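Local coordinates for polysaccharide deacetylase-like protein (Bacillus anthracis, PDB 4V33) that probably removes acetyl groups from cell-wall polysaccharide as a zinc-binding polysaccharide deacetylase and is required for osmotic stability and cell shape in this bacterium, at residues L72-Y77 with I122-D127; N213-L218 with V254-F259; T322-G327 with M341-I346; E279-S284 with A312-Y317. All blocks are in the same frame, centred on the assembly; numbering follows the deposited sequence. Where two conformers were deposited one is given.

Contact 1 of 4, residues L72-Y77 with I122-D127; sequences LTEVQY and IGIKED
A classic beta bulge, with two consecutive residues, Thr73 and Glu74, set against the single residue Ile124, marks the end of the antiparallel pairing between strands 74-81 and 115-124 in the N-terminal beta domain, consistent with the fibronectin type III domain of this protein. Thr73 N gives Ile124 O a bond of 2.9 Å that runs close to the axis of the carbonyl, while Glu74 N reaches the same oxygen only weakly. Beyond the bulge the pairing is regular: Ile124 N donates to Glu74 O at 2.9 Å, and Gln76 and Ile122 exchange two backbone bonds.

Glu74, Gln76, Ile122 and Ile124 share one face. The carboxylate of Glu74 lies alongside Ile124, its OE1 3.7 Å from CG1. Gln76 NE2 comes from above the carboxylate plane onto Glu74 OE2 at 3.0 Å, and Ser93 bonds there too, so two groups hold this one oxygen. On the other face Leu72 CD1 packs 3.7 Å from Gly123 CA, over a strand position without a side chain.

Strand 90-94 pairs with the far edge of 74-81 and strand 130-140 with that of 115-124, while Leu72 and Val75 both touch Leu133 and Phe101.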
loop_
_atom_site.group_PDB
_atom_site.type_symbol
_atom_site.label_atom_id
_atom_site.label_comp_id
_atom_site.label_asym_id
_atom_site.label_seq_id
_atom_site.Cartn_x
_atom_site.Cartn_y
_atom_site.Cartn_z
ATOM N N LEU A 72 5.955 -0.403 41.449
ATOM C CA LEU A 72 4.961 -1.316 40.888
ATOM C C LEU A 72 5.270 -2.782 41.145
ATOM O O LEU A 72 6.429 -3.172 41.274
ATOM C CB LEU A 72 4.874 -1.121 39.371
ATOM C CG LEU A 72 4.513 0.250 38.801
ATOM C CD1 LEU A 72 4.577 0.212 37.286
ATOM C CD2 LEU A 72 3.127 0.679 39.277
ATOM N N THR A 73 4.223 -3.600 41.181
ATOM C CA THR A 73 4.404 -5.043 41.255
ATOM C C THR A 73 4.185 -5.676 39.889
ATOM O O THR A 73 4.646 -6.786 39.627
ATOM C CB THR A 73 3.445 -5.695 42.265
ATOM O OG1 THR A 73 2.095 -5.326 41.958
ATOM C CG2 THR A 73 3.778 -5.248 43.677
ATOM N N GLU A 74 3.503 -4.954 39.004
ATOM C CA GLU A 74 3.080 -5.521 37.734
ATOM C C GLU A 74 2.866 -4.425 36.701
ATOM O O GLU A 74 2.497 -3.304 37.045
ATOM C CB GLU A 74 1.770 -6.292 37.967
ATOM C CG GLU A 74 1.118 -6.913 36.744
ATOM C CD GLU A 74 -0.237 -7.525 37.070
ATOM O OE1 GLU A 74 -0.663 -7.443 38.246
ATOM O OE2 GLU A 74 -0.875 -8.087 36.150
ATOM N N VAL A 75 3.108 -4.751 35.437
ATOM C CA VAL A 75 2.719 -3.889 34.330
ATOM C C VAL A 75 1.784 -4.690 33.441
ATOM O O VAL A 75 2.056 -5.849 33.133
ATOM C CB VAL A 75 3.941 -3.415 33.508
ATOM C CG1 VAL A 75 3.502 -2.783 32.188
ATOM C CG2 VAL A 75 4.771 -2.429 34.325
ATOM N N GLN A 76 0.667 -4.089 33.051
ATOM C CA GLN A 76 -0.218 -4.741 32.091
ATOM C C GLN A 76 -0.171 -4.010 30.773
ATOM O O GLN A 76 -0.365 -2.796 30.727
ATOM C CB GLN A 76 -1.654 -4.792 32.616
ATOM C CG GLN A 76 -1.769 -5.567 33.919
ATOM C CD GLN A 76 -3.203 -5.840 34.331
ATOM O OE1 GLN A 76 -4.146 -5.290 33.760
ATOM N NE2 GLN A 76 -3.369 -6.688 35.333
ATOM N N TYR A 77 0.096 -4.757 29.706
ATOM C CA TYR A 77 0.184 -4.190 28.368
ATOM C C TYR A 77 -1.062 -4.539 27.579
ATOM O O TYR A 77 -1.287 -5.708 27.253
ATOM C CB TYR A 77 1.392 -4.758 27.618
ATOM C CG TYR A 77 2.741 -4.507 28.253
ATOM C CD1 TYR A 77 3.463 -3.362 27.955
ATOM C CD2 TYR A 77 3.307 -5.434 29.119
ATOM C CE1 TYR A 77 4.717 -3.131 28.515
ATOM C CE2 TYR A 77 4.567 -5.214 29.685
ATOM C CZ TYR A 77 5.261 -4.057 29.375
ATOM O OH TYR A 77 6.507 -3.821 29.922
ATOM N N ILE A 122 -0.295 0.032 31.702
ATOM C CA ILE A 122 -0.667 0.519 33.022
ATOM C C ILE A 122 0.133 -0.241 34.059
ATOM O O ILE A 122 0.606 -1.344 33.800
ATOM C CB ILE A 122 -2.184 0.361 33.321
ATOM C CG1 ILE A 122 -2.579 -1.115 33.454
ATOM C CG2 ILE A 122 -3.019 1.093 32.278
ATOM C CD1 ILE A 122 -4.042 -1.324 33.822
ATOM N N GLY A 123 0.314 0.369 35.227
ATOM C CA GLY A 123 1.015 -0.289 36.308
ATOM C C GLY A 123 0.048 -0.684 37.404
ATOM O O GLY A 123 -1.004 -0.059 37.563
ATOM N N ILE A 124 0.396 -1.726 38.153
ATOM C CA ILE A 124 -0.399 -2.145 39.303
ATOM C C ILE A 124 0.468 -2.084 40.551
ATOM O O ILE A 124 1.560 -2.655 40.570
ATOM C CB ILE A 124 -0.900 -3.596 39.155
ATOM C CG1 ILE A 124 -1.385 -3.873 37.726
ATOM C CG2 ILE A 124 -1.979 -3.901 40.207
ATOM C CD1 ILE A 124 -2.588 -3.066 37.319
ATOM N N LYS A 125 -0.013 -1.396 41.587
ATOM C CA LYS A 125 0.689 -1.342 42.874
ATOM C C LYS A 125 0.382 -2.591 43.701
ATOM O O LYS A 125 -0.518 -3.368 43.362
ATOM C CB LYS A 125 0.265 -0.110 43.685
ATOM C CG LYS A 125 0.203 1.204 42.925
ATOM C CD LYS A 125 1.542 1.904 42.855
ATOM C CE LYS A 125 2.020 2.386 44.217
ATOM N NZ LYS A 125 3.307 3.117 44.057
ATOM N N GLU A 126 1.122 -2.764 44.795
ATOM C CA GLU A 126 0.930 -3.914 45.675
ATOM C C GLU A 126 -0.504 -4.007 46.205
ATOM O O GLU A 126 -1.054 -5.103 46.309
ATOM C CB GLU A 126 1.935 -3.888 46.834
ATOM C CG GLU A 126 1.824 -5.084 47.772
ATOM C CD GLU A 126 2.967 -5.155 48.769
ATOM O OE1 GLU A 126 4.122 -5.354 48.336
ATOM O OE2 GLU A 126 2.710 -5.018 49.984
ATOM N N ASP A 127 -1.118 -2.866 46.514
ATOM C CA ASP A 127 -2.505 -2.887 46.986
ATOM C C ASP A 127 -3.546 -2.959 45.866
ATOM O O ASP A 127 -4.747 -2.932 46.137
ATOM C CB ASP A 127 -2.819 -1.727 47.946
ATOM C CG ASP A 127 -2.798 -0.358 47.270
ATOM O OD1 ASP A 127 -2.617 -0.274 46.039
ATOM O OD2 ASP A 127 -2.974 0.649 47.990
#

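Contact 2 of 4, residues N213-L218 with V254-F259; sequences NAFHVL and VDSGIF
Ser256 OG is held by two backbone groups, one from after it in sequence, Ile258 N, which donates to it at 3.0 Å, and one from before it, the carbonyl of Met253, with which it is also hydrogen-bonded. The bond from Ile258 closes an ST turn at the end of helix 247-255, and the chi1 of 72° that sets OG between the backbone N and the carbonyl carbon suits it to that turn. Gly257, with a positive phi of 84°, carries the chain out of the helix there.

The same hydroxyl meets helix 211-221 without a hydrogen bond. Phe215 presents the edge of its ring to the serine, CE1 lying 3.4 Å from Ser256 OG, with Ser256 CB also near the ring plane. Phe215 CG is anti to the backbone N (chi1 174°), and the ring beyond it comes closer to 254-259 than the start of the side chain does. Phe259 CE1 touches both CB and ring atom CD1 of Phe215, each at 3.8 Å, the two side chains crossing at a slant. Ile258 divides its branches between two helix residues one turn apart, CD1 at 4.1 Å from Phe215 CE1 and CG2 at 3.9 Å from Leu218 CD1. That leucine methyl also reaches Phe259 CZ, at 4.3 Å.

Leu218 also touches Met174 of helix 167-179, and Phe259 lies against Ala230 and Glu232 of strand 230-234. Such packing is characteristic of the beta/alpha units of the distorted barrel known for polysaccharide deacetylases, in which helices pack outside the parallel strands.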
loop_
_atom_site.group_PDB
_atom_site.type_symbol
_atom_site.label_atom_id
_atom_site.label_comp_id
_atom_site.label_asym_id
_atom_site.label_seq_id
_atom_site.Cartn_x
_atom_site.Cartn_y
_atom_site.Cartn_z
ATOM N N ASN A 213 -13.874 0.343 -18.447
ATOM C CA ASN A 213 -14.466 -0.950 -18.080
ATOM C C ASN A 213 -14.084 -1.363 -16.663
ATOM O O ASN A 213 -14.919 -1.885 -15.918
ATOM C CB ASN A 213 -14.044 -2.055 -19.052
ATOM C CG ASN A 213 -14.583 -1.837 -20.450
ATOM O OD1 ASN A 213 -15.672 -1.289 -20.633
ATOM N ND2 ASN A 213 -13.818 -2.266 -21.447
ATOM N N ALA A 214 -12.821 -1.139 -16.295
ATOM C CA ALA A 214 -12.369 -1.430 -14.938
ATOM C C ALA A 214 -13.094 -0.549 -13.931
ATOM O O ALA A 214 -13.536 -1.018 -12.889
ATOM C CB ALA A 214 -10.860 -1.248 -14.821
ATOM N N PHE A 215 -13.211 0.736 -14.257
ATOM C CA PHE A 215 -13.963 1.685 -13.449
ATOM C C PHE A 215 -15.385 1.189 -13.177
ATOM O O PHE A 215 -15.838 1.152 -12.029
ATOM C CB PHE A 215 -13.963 3.039 -14.178
ATOM C CG PHE A 215 -14.824 4.092 -13.542
ATOM C CD1 PHE A 215 -14.718 4.388 -12.189
ATOM C CD2 PHE A 215 -15.716 4.820 -14.317
ATOM C CE1 PHE A 215 -15.508 5.366 -11.616
ATOM C CE2 PHE A 215 -16.511 5.806 -13.747
ATOM C CZ PHE A 215 -16.403 6.081 -12.396
ATOM N N HIS A 216 -16.084 0.797 -14.233
ATOM C CA HIS A 216 -17.452 0.314 -14.091
ATOM C C HIS A 216 -17.546 -0.958 -13.249
ATOM O O HIS A 216 -18.489 -1.122 -12.479
ATOM C CB HIS A 216 -18.077 0.099 -15.470
ATOM C CG HIS A 216 -18.240 1.363 -16.251
ATOM N ND1 HIS A 216 -18.200 1.398 -17.628
ATOM C CD2 HIS A 216 -18.447 2.639 -15.848
ATOM C CE1 HIS A 216 -18.368 2.643 -18.040
ATOM N NE2 HIS A 216 -18.520 3.416 -16.979
ATOM N N VAL A 217 -16.571 -1.853 -13.391
ATOM C CA VAL A 217 -16.542 -3.074 -12.584
ATOM C C VAL A 217 -16.349 -2.718 -11.112
ATOM O O VAL A 217 -17.016 -3.264 -10.229
ATOM C CB VAL A 217 -15.422 -4.024 -13.050
ATOM C CG1 VAL A 217 -15.131 -5.081 -11.994
ATOM C CG2 VAL A 217 -15.791 -4.672 -14.388
ATOM N N LEU A 218 -15.436 -1.791 -10.843
ATOM C CA LEU A 218 -15.214 -1.357 -9.467
ATOM C C LEU A 218 -16.441 -0.658 -8.857
ATOM O O LEU A 218 -16.755 -0.855 -7.675
ATOM C CB LEU A 218 -13.956 -0.490 -9.372
ATOM C CG LEU A 218 -12.648 -1.232 -9.665
ATOM C CD1 LEU A 218 -11.469 -0.250 -9.650
ATOM C CD2 LEU A 218 -12.429 -2.369 -8.664
ATOM N N VAL A 254 -11.990 10.218 -11.072
ATOM C CA VAL A 254 -11.502 10.896 -9.881
ATOM C C VAL A 254 -12.645 11.326 -8.956
ATOM O O VAL A 254 -12.587 11.108 -7.745
ATOM C CB VAL A 254 -10.617 12.100 -10.257
ATOM C CG1 VAL A 254 -10.301 12.939 -9.032
ATOM C CG2 VAL A 254 -9.339 11.613 -10.923
ATOM N N ASP A 255 -13.695 11.922 -9.518
ATOM C CA ASP A 255 -14.794 12.426 -8.690
ATOM C C ASP A 255 -15.520 11.317 -7.926
ATOM O O ASP A 255 -16.108 11.570 -6.868
ATOM C CB ASP A 255 -15.800 13.228 -9.520
ATOM C CG ASP A 255 -15.235 14.544 -10.027
ATOM O OD1 ASP A 255 -14.111 14.927 -9.627
ATOM O OD2 ASP A 255 -15.929 15.202 -10.830
ATOM N N SER A 256 -15.471 10.096 -8.455
ATOM C CA SER A 256 -16.134 8.949 -7.826
ATOM C C SER A 256 -15.462 8.546 -6.521
ATOM O O SER A 256 -16.037 7.804 -5.725
ATOM C CB SER A 256 -16.118 7.738 -8.763
ATOM O OG SER A 256 -14.809 7.187 -8.856
ATOM N N GLY A 257 -14.234 9.013 -6.324
ATOM C CA GLY A 257 -13.441 8.618 -5.176
ATOM C C GLY A 257 -12.696 7.313 -5.391
ATOM O O GLY A 257 -11.946 6.874 -4.521
ATOM N N ILE A 258 -12.896 6.687 -6.547
ATOM C CA ILE A 258 -12.276 5.392 -6.812
ATOM C C ILE A 258 -10.850 5.527 -7.343
ATOM O O ILE A 258 -9.953 4.817 -6.908
ATOM C CB ILE A 258 -13.144 4.515 -7.761
ATOM C CG1 ILE A 258 -14.481 4.185 -7.083
ATOM C CG2 ILE A 258 -12.417 3.222 -8.135
ATOM C CD1 ILE A 258 -15.457 3.433 -7.981
ATOM N N PHE A 259 -10.625 6.444 -8.277
ATOM C CA PHE A 259 -9.314 6.510 -8.902
ATOM C C PHE A 259 -8.391 7.601 -8.393
ATOM O O PHE A 259 -8.805 8.731 -8.143
ATOM C CB PHE A 259 -9.439 6.612 -10.422
ATOM C CG PHE A 259 -9.600 5.285 -11.093
ATOM C CD1 PHE A 259 -10.853 4.722 -11.237
ATOM C CD2 PHE A 259 -8.492 4.587 -11.561
ATOM C CE1 PHE A 259 -11.012 3.483 -11.838
ATOM C CE2 PHE A 259 -8.642 3.346 -12.163
ATOM C CZ PHE A 259 -9.912 2.800 -12.307
#

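Contact 3 of 4, residues T322-G327 with M341-I346; sequences TTTKPG and MKRVRI
Arg343 NE donates to Thr323 O at 2.9 Å, with an N-H...O angle of 177° and the oxygen exactly in the guanidinium plane. This bond lies where strands 320-326 and 341-345 pair in the parallel sheet of the distorted beta/alpha barrel. The tip of the side chain reaches across to strand 199-206, with a salt bridge from NH2 to Asp205 and a hydrogen bond from NH1 to Thr203, so all three nitrogens are engaged and the group's rotation is fixed.

The backbones join through Thr323 N to Met341 O, 2.8 Å and likewise almost straight, and through Arg343 N to Lys325 O at 3.0 Å. Between these two bonds the first strand turns aside: Thr323 OG1 accepts from Lys325 N in an ST turn. Water adds links between the backbones, one molecule joining Thr324 O to Arg343 O and another Gly327 O to Lys342 O; a third connects Thr322 O with Arg343 NH2.

Packing surrounds this polar centre. Thr322 crosses Arg343 at about a right angle, and its OG1 sits 3.5 Å above the centre of the guanidinium. Thr322 CG2 also meets Met341 CB. The arginine side chain is about 7 Å from the bound zinc ion, so its pairing with Asp205 belongs to the surroundings of the metal site formed by Asp206, His264 and His268.

Farther out, Lys325 NZ and Lys342 NZ, like in charge, are 5.1 Å apart, a proximity that may be mildly unfavourable. Their extended chains touch through methylenes, Lys325 CE lying 3.9 Å from Lys342 CE.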
loop_
_atom_site.group_PDB
_atom_site.type_symbol
_atom_site.label_atom_id
_atom_site.label_comp_id
_atom_site.label_asym_id
_atom_site.label_seq_id
_atom_site.Cartn_x
_atom_site.Cartn_y
_atom_site.Cartn_z
ATOM N N THR A 322 7.022 3.026 -9.616
ATOM C CA THR A 322 6.927 1.577 -9.760
ATOM C C THR A 322 7.649 1.073 -11.001
ATOM O O THR A 322 7.657 1.728 -12.051
ATOM C CB THR A 322 5.460 1.091 -9.821
ATOM O OG1 THR A 322 4.719 1.917 -10.728
ATOM C CG2 THR A 322 4.818 1.143 -8.438
ATOM N N THR A 323 8.244 -0.105 -10.859
ATOM C CA THR A 323 8.976 -0.765 -11.933
ATOM C C THR A 323 8.148 -1.928 -12.460
ATOM O O THR A 323 6.976 -2.069 -12.113
ATOM C CB THR A 323 10.325 -1.310 -11.412
ATOM O OG1 THR A 323 10.088 -2.451 -10.572
ATOM C CG2 THR A 323 11.077 -0.241 -10.612
ATOM N N THR A 324 8.744 -2.756 -13.315
ATOM C CA THR A 324 8.092 -4.006 -13.683
ATOM C C THR A 324 8.834 -5.225 -13.149
ATOM O O THR A 324 8.593 -6.349 -13.596
ATOM C CB THR A 324 7.890 -4.142 -15.209
ATOM O OG1 THR A 324 9.156 -4.104 -15.876
ATOM C CG2 THR A 324 6.997 -3.023 -15.731
ATOM N N LYS A 325 9.736 -5.010 -12.193
ATOM C CA LYS A 325 10.413 -6.133 -11.554
ATOM C C LYS A 325 9.367 -6.920 -10.773
ATOM O O LYS A 325 8.564 -6.337 -10.053
ATOM C CB LYS A 325 11.525 -5.639 -10.627
ATOM C CG LYS A 325 12.373 -6.751 -10.031
ATOM C CD LYS A 325 13.582 -6.187 -9.291
ATOM C CE LYS A 325 14.368 -7.290 -8.601
ATOM N NZ LYS A 325 15.607 -6.771 -7.948
ATOM N N PRO A 326 9.352 -8.250 -10.925
ATOM C CA PRO A 326 8.282 -9.031 -10.292
ATOM C C PRO A 326 8.456 -9.209 -8.790
ATOM O O PRO A 326 9.573 -9.361 -8.294
ATOM C CB PRO A 326 8.384 -10.395 -10.982
ATOM C CG PRO A 326 9.803 -10.472 -11.459
ATOM C CD PRO A 326 10.182 -9.067 -11.831
ATOM N N GLY A 327 7.344 -9.206 -8.069
ATOM C CA GLY A 327 7.390 -9.440 -6.640
ATOM C C GLY A 327 6.482 -8.509 -5.870
ATOM O O GLY A 327 5.814 -7.659 -6.454
ATOM N N MET A 341 9.780 0.397 -6.784
ATOM C CA MET A 341 8.788 -0.530 -6.248
ATOM C C MET A 341 8.417 -1.643 -7.233
ATOM O O MET A 341 7.986 -1.375 -8.354
ATOM C CB MET A 341 7.542 0.261 -5.826
ATOM C CG MET A 341 6.525 -0.494 -4.993
ATOM S SD MET A 341 5.325 0.641 -4.243
ATOM C CE MET A 341 6.352 1.496 -3.051
ATOM N N LYS A 342 8.571 -2.889 -6.790
ATOM C CA LYS A 342 8.207 -4.052 -7.598
ATOM C C LYS A 342 6.703 -4.125 -7.814
ATOM O O LYS A 342 5.921 -3.589 -7.021
ATOM C CB LYS A 342 8.630 -5.340 -6.898
ATOM C CG LYS A 342 10.121 -5.568 -6.753
ATOM C CD LYS A 342 10.335 -6.756 -5.819
ATOM C CE LYS A 342 11.798 -7.090 -5.633
ATOM N NZ LYS A 342 11.953 -8.193 -4.642
ATOM N N ARG A 343 6.304 -4.824 -8.873
ATOM C CA ARG A 343 4.892 -5.051 -9.150
ATOM C C ARG A 343 4.599 -6.492 -9.553
ATOM O O ARG A 343 5.474 -7.219 -10.032
ATOM C CB ARG A 343 4.372 -4.084 -10.218
ATOM C CG ARG A 343 4.337 -2.629 -9.745
ATOM C CD ARG A 343 3.461 -1.786 -10.641
ATOM N NE ARG A 343 4.142 -1.417 -11.885
ATOM C CZ ARG A 343 3.545 -0.773 -12.878
ATOM N NH1 ARG A 343 2.253 -0.457 -12.781
ATOM N NH2 ARG A 343 4.239 -0.438 -13.966
ATOM N N VAL A 344 3.348 -6.886 -9.344
ATOM C CA VAL A 344 2.870 -8.202 -9.757
ATOM C C VAL A 344 2.119 -8.061 -11.083
ATOM O O VAL A 344 1.074 -7.408 -11.150
ATOM C CB VAL A 344 1.941 -8.805 -8.676
ATOM C CG1 VAL A 344 1.399 -10.160 -9.135
ATOM C CG2 VAL A 344 2.684 -8.937 -7.338
ATOM N N ARG A 345 2.655 -8.664 -12.139
ATOM C CA ARG A 345 2.057 -8.576 -13.467
ATOM C C ARG A 345 0.873 -9.530 -13.600
ATOM O O ARG A 345 0.996 -10.713 -13.298
ATOM C CB ARG A 345 3.109 -8.914 -14.521
ATOM C CG ARG A 345 2.580 -8.938 -15.940
ATOM C CD ARG A 345 3.690 -9.281 -16.946
ATOM N NE ARG A 345 4.708 -8.239 -17.057
ATOM C CZ ARG A 345 4.593 -7.163 -17.829
ATOM N NH1 ARG A 345 3.488 -6.962 -18.537
ATOM N NH2 ARG A 345 5.581 -6.272 -17.877
ATOM N N ILE A 346 -0.273 -9.003 -14.021
ATOM C CA ILE A 346 -1.397 -9.861 -14.380
ATOM C C ILE A 346 -1.434 -10.058 -15.896
ATOM O O ILE A 346 -1.274 -9.104 -16.659
ATOM C CB ILE A 346 -2.740 -9.308 -13.866
ATOM C CG1 ILE A 346 -2.672 -9.057 -12.352
ATOM C CG2 ILE A 346 -3.874 -10.273 -14.220
ATOM C CD1 ILE A 346 -2.141 -10.235 -11.536
HETATM O O HOH W 1 7.113 0.293 -14.456
HETATM O O HOH W 2 6.096 -7.403 -12.752
HETATM O O HOH W 3 8.181 -7.546 -16.212
HETATM O O HOH W 4 4.387 -5.476 -5.671
#

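Contact 4 of 4, residues E279-S284 with A312-Y317; sequences EELKES and AETKKY
Lys282 runs its aliphatic chain from over the ring of Tyr317 out past its rim, beginning with CB, which sits over the ring centre in a CH-pi contact, 3.6 Å from the centroid and 13° off the normal. CG is anti to the backbone N (chi1 180°) and comes above the rim, 3.7 Å from Tyr317 CE1 and a little outside it. CD has moved farther out there, still 3.6 Å from CE1. The chain then bends at its last torsion, and NZ ends in a salt bridge with Glu286, one turn farther along its own helix.

The opposite face of the tyrosine is covered by Lys316 CB, which leaves the ring sandwiched between the methylenes of two lysines. Lys316 NZ itself forms a salt bridge with Glu313 OE1, and Lys309 binds the other carboxylate oxygen.

Leu281 meets the same ring obliquely, its CB 3.7 Å from Tyr317 CD2. Farther out along this leucine, CD1 reaches two residues of the second helix, lying 4.0 Å from Glu313 CB and 3.9 Å from Thr314 OG1. That hydroxyl is hydrogen-bonded to Val310 O.

Helix 277-292, which has a wider pi-type turn at 279-282, is thus joined to helix 308-315 and the residues that follow it, ahead of strand 320-326. Lys285 of the first helix also bonds to Tyr317 O, while Glu280 turns to Thr267 in the loop after strand 259-263.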
loop_
_atom_site.group_PDB
_atom_site.type_symbol
_atom_site.label_atom_id
_atom_site.label_comp_id
_atom_site.label_asym_id
_atom_site.label_seq_id
_atom_site.Cartn_x
_atom_site.Cartn_y
_atom_site.Cartn_z
ATOM N N GLU A 279 10.492 17.909 -19.172
ATOM C CA GLU A 279 9.289 17.715 -19.971
ATOM C C GLU A 279 8.587 16.393 -19.650
ATOM O O GLU A 279 7.369 16.352 -19.490
ATOM C CB GLU A 279 9.604 17.793 -21.471
ATOM C CG GLU A 279 8.366 17.656 -22.332
ATOM C CD GLU A 279 8.620 17.933 -23.795
ATOM O OE1 GLU A 279 9.789 18.185 -24.171
ATOM O OE2 GLU A 279 7.635 17.890 -24.567
ATOM N N GLU A 280 9.349 15.311 -19.545
ATOM C CA GLU A 280 8.746 13.983 -19.384
ATOM C C GLU A 280 8.256 13.686 -17.972
ATOM O O GLU A 280 7.290 12.939 -17.793
ATOM C CB GLU A 280 9.724 12.896 -19.821
ATOM C CG GLU A 280 9.902 12.811 -21.330
ATOM C CD GLU A 280 8.655 12.282 -22.061
ATOM O OE1 GLU A 280 7.725 11.725 -21.430
ATOM O OE2 GLU A 280 8.621 12.430 -23.299
ATOM N N LEU A 281 8.937 14.248 -16.973
ATOM C CA LEU A 281 8.656 13.907 -15.576
ATOM C C LEU A 281 7.987 15.044 -14.806
ATOM O O LEU A 281 7.007 14.838 -14.090
ATOM C CB LEU A 281 9.949 13.498 -14.859
ATOM C CG LEU A 281 10.607 12.195 -15.323
ATOM C CD1 LEU A 281 11.982 12.029 -14.706
ATOM C CD2 LEU A 281 9.721 10.987 -14.999
ATOM N N LYS A 282 8.524 16.249 -14.947
ATOM C CA LYS A 282 8.018 17.395 -14.214
ATOM C C LYS A 282 6.750 17.979 -14.848
ATOM O O LYS A 282 5.744 18.183 -14.172
ATOM C CB LYS A 282 9.119 18.454 -14.118
ATOM C CG LYS A 282 8.742 19.710 -13.386
ATOM C CD LYS A 282 9.923 20.665 -13.442
ATOM C CE LYS A 282 9.512 22.069 -13.121
ATOM N NZ LYS A 282 8.658 22.698 -14.176
ATOM N N GLU A 283 6.800 18.251 -16.148
ATOM C CA GLU A 283 5.684 18.924 -16.807
ATOM C C GLU A 283 4.475 18.009 -17.011
ATOM O O GLU A 283 3.334 18.474 -17.077
ATOM C CB GLU A 283 6.156 19.576 -18.119
ATOM C CG GLU A 283 7.247 20.625 -17.857
ATOM C CD GLU A 283 7.860 21.233 -19.105
ATOM O OE1 GLU A 283 7.430 20.906 -20.233
ATOM O OE2 GLU A 283 8.783 22.057 -18.943
ATOM N N SER A 284 4.722 16.706 -17.098
ATOM C CA SER A 284 3.633 15.738 -17.170
ATOM C C SER A 284 2.853 15.761 -15.860
ATOM O O SER A 284 1.621 15.812 -15.860
ATOM C CB SER A 284 4.168 14.333 -17.464
ATOM O OG SER A 284 5.137 13.940 -16.506
ATOM N N ALA A 312 17.311 9.217 -9.737
ATOM C CA ALA A 312 17.669 10.537 -9.232
ATOM C C ALA A 312 16.834 11.654 -9.863
ATOM O O ALA A 312 16.462 12.613 -9.183
ATOM C CB ALA A 312 19.143 10.798 -9.419
ATOM N N GLU A 313 16.540 11.533 -11.158
ATOM C CA GLU A 313 15.702 12.528 -11.819
ATOM C C GLU A 313 14.267 12.434 -11.307
ATOM O O GLU A 313 13.633 13.449 -11.006
ATOM C CB GLU A 313 15.738 12.356 -13.346
ATOM C CG GLU A 313 17.095 12.655 -13.983
ATOM C CD GLU A 313 17.453 14.133 -13.981
ATOM O OE1 GLU A 313 16.605 14.970 -13.610
ATOM O OE2 GLU A 313 18.599 14.462 -14.359
ATOM N N THR A 314 13.771 11.204 -11.193
ATOM C CA THR A 314 12.411 10.956 -10.740
ATOM C C THR A 314 12.192 11.490 -9.323
ATOM O O THR A 314 11.129 12.032 -9.019
ATOM C CB THR A 314 12.095 9.453 -10.830
ATOM O OG1 THR A 314 12.299 9.023 -12.183
ATOM C CG2 THR A 314 10.646 9.155 -10.432
ATOM N N LYS A 315 13.217 11.366 -8.480
ATOM C CA LYS A 315 13.159 11.770 -7.076
ATOM C C LYS A 315 12.869 13.264 -6.932
ATOM O O LYS A 315 12.333 13.711 -5.920
ATOM C CB LYS A 315 14.496 11.447 -6.394
ATOM C CG LYS A 315 14.502 11.634 -4.887
ATOM C CD LYS A 315 15.772 11.074 -4.269
ATOM C CE LYS A 315 15.722 11.138 -2.745
ATOM N NZ LYS A 315 16.943 10.550 -2.122
ATOM N N LYS A 316 13.240 14.038 -7.947
ATOM C CA LYS A 316 13.001 15.476 -7.919
ATOM C C LYS A 316 11.511 15.822 -7.927
ATOM O O LYS A 316 11.112 16.889 -7.438
ATOM C CB LYS A 316 13.682 16.148 -9.110
ATOM C CG LYS A 316 15.192 16.011 -9.123
ATOM C CD LYS A 316 15.765 16.525 -10.438
ATOM C CE LYS A 316 17.270 16.319 -10.491
ATOM N NZ LYS A 316 17.850 16.821 -11.771
ATOM N N TYR A 317 10.696 14.920 -8.472
ATOM C CA TYR A 317 9.313 15.250 -8.812
ATOM C C TYR A 317 8.253 14.330 -8.220
ATOM O O TYR A 317 7.109 14.741 -8.063
ATOM C CB TYR A 317 9.148 15.282 -10.336
ATOM C CG TYR A 317 10.230 16.086 -11.018
ATOM C CD1 TYR A 317 10.394 17.436 -10.732
ATOM C CD2 TYR A 317 11.102 15.496 -11.922
ATOM C CE1 TYR A 317 11.386 18.180 -11.336
ATOM C CE2 TYR A 317 12.099 16.237 -12.539
ATOM C CZ TYR A 317 12.237 17.580 -12.234
ATOM O OH TYR A 317 13.218 18.344 -12.831
#

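Overall arrangement
Contact 1 stands apart in the N-terminal beta domain, its centre about 49 to 55 Å from the centres of the others, which all lie in the deacetylase domain. Contacts 1 and 3, both partly buried, join strands through backbone bonds, but the former is antiparallel with a bulge, whereas the latter is parallel, splayed and bridged by water near the zinc site. Contacts 2 and 4 are buried and have no hydrogen bond between their segments: rings and aliphatic groups fill contact 2, while lysine methylenes bracket a tyrosine in contact 4. Contacts 3 and 4 follow closely in sequence, since helix 308-315 leads into strand 320-326, and their nearest atoms are about 7 Å apart.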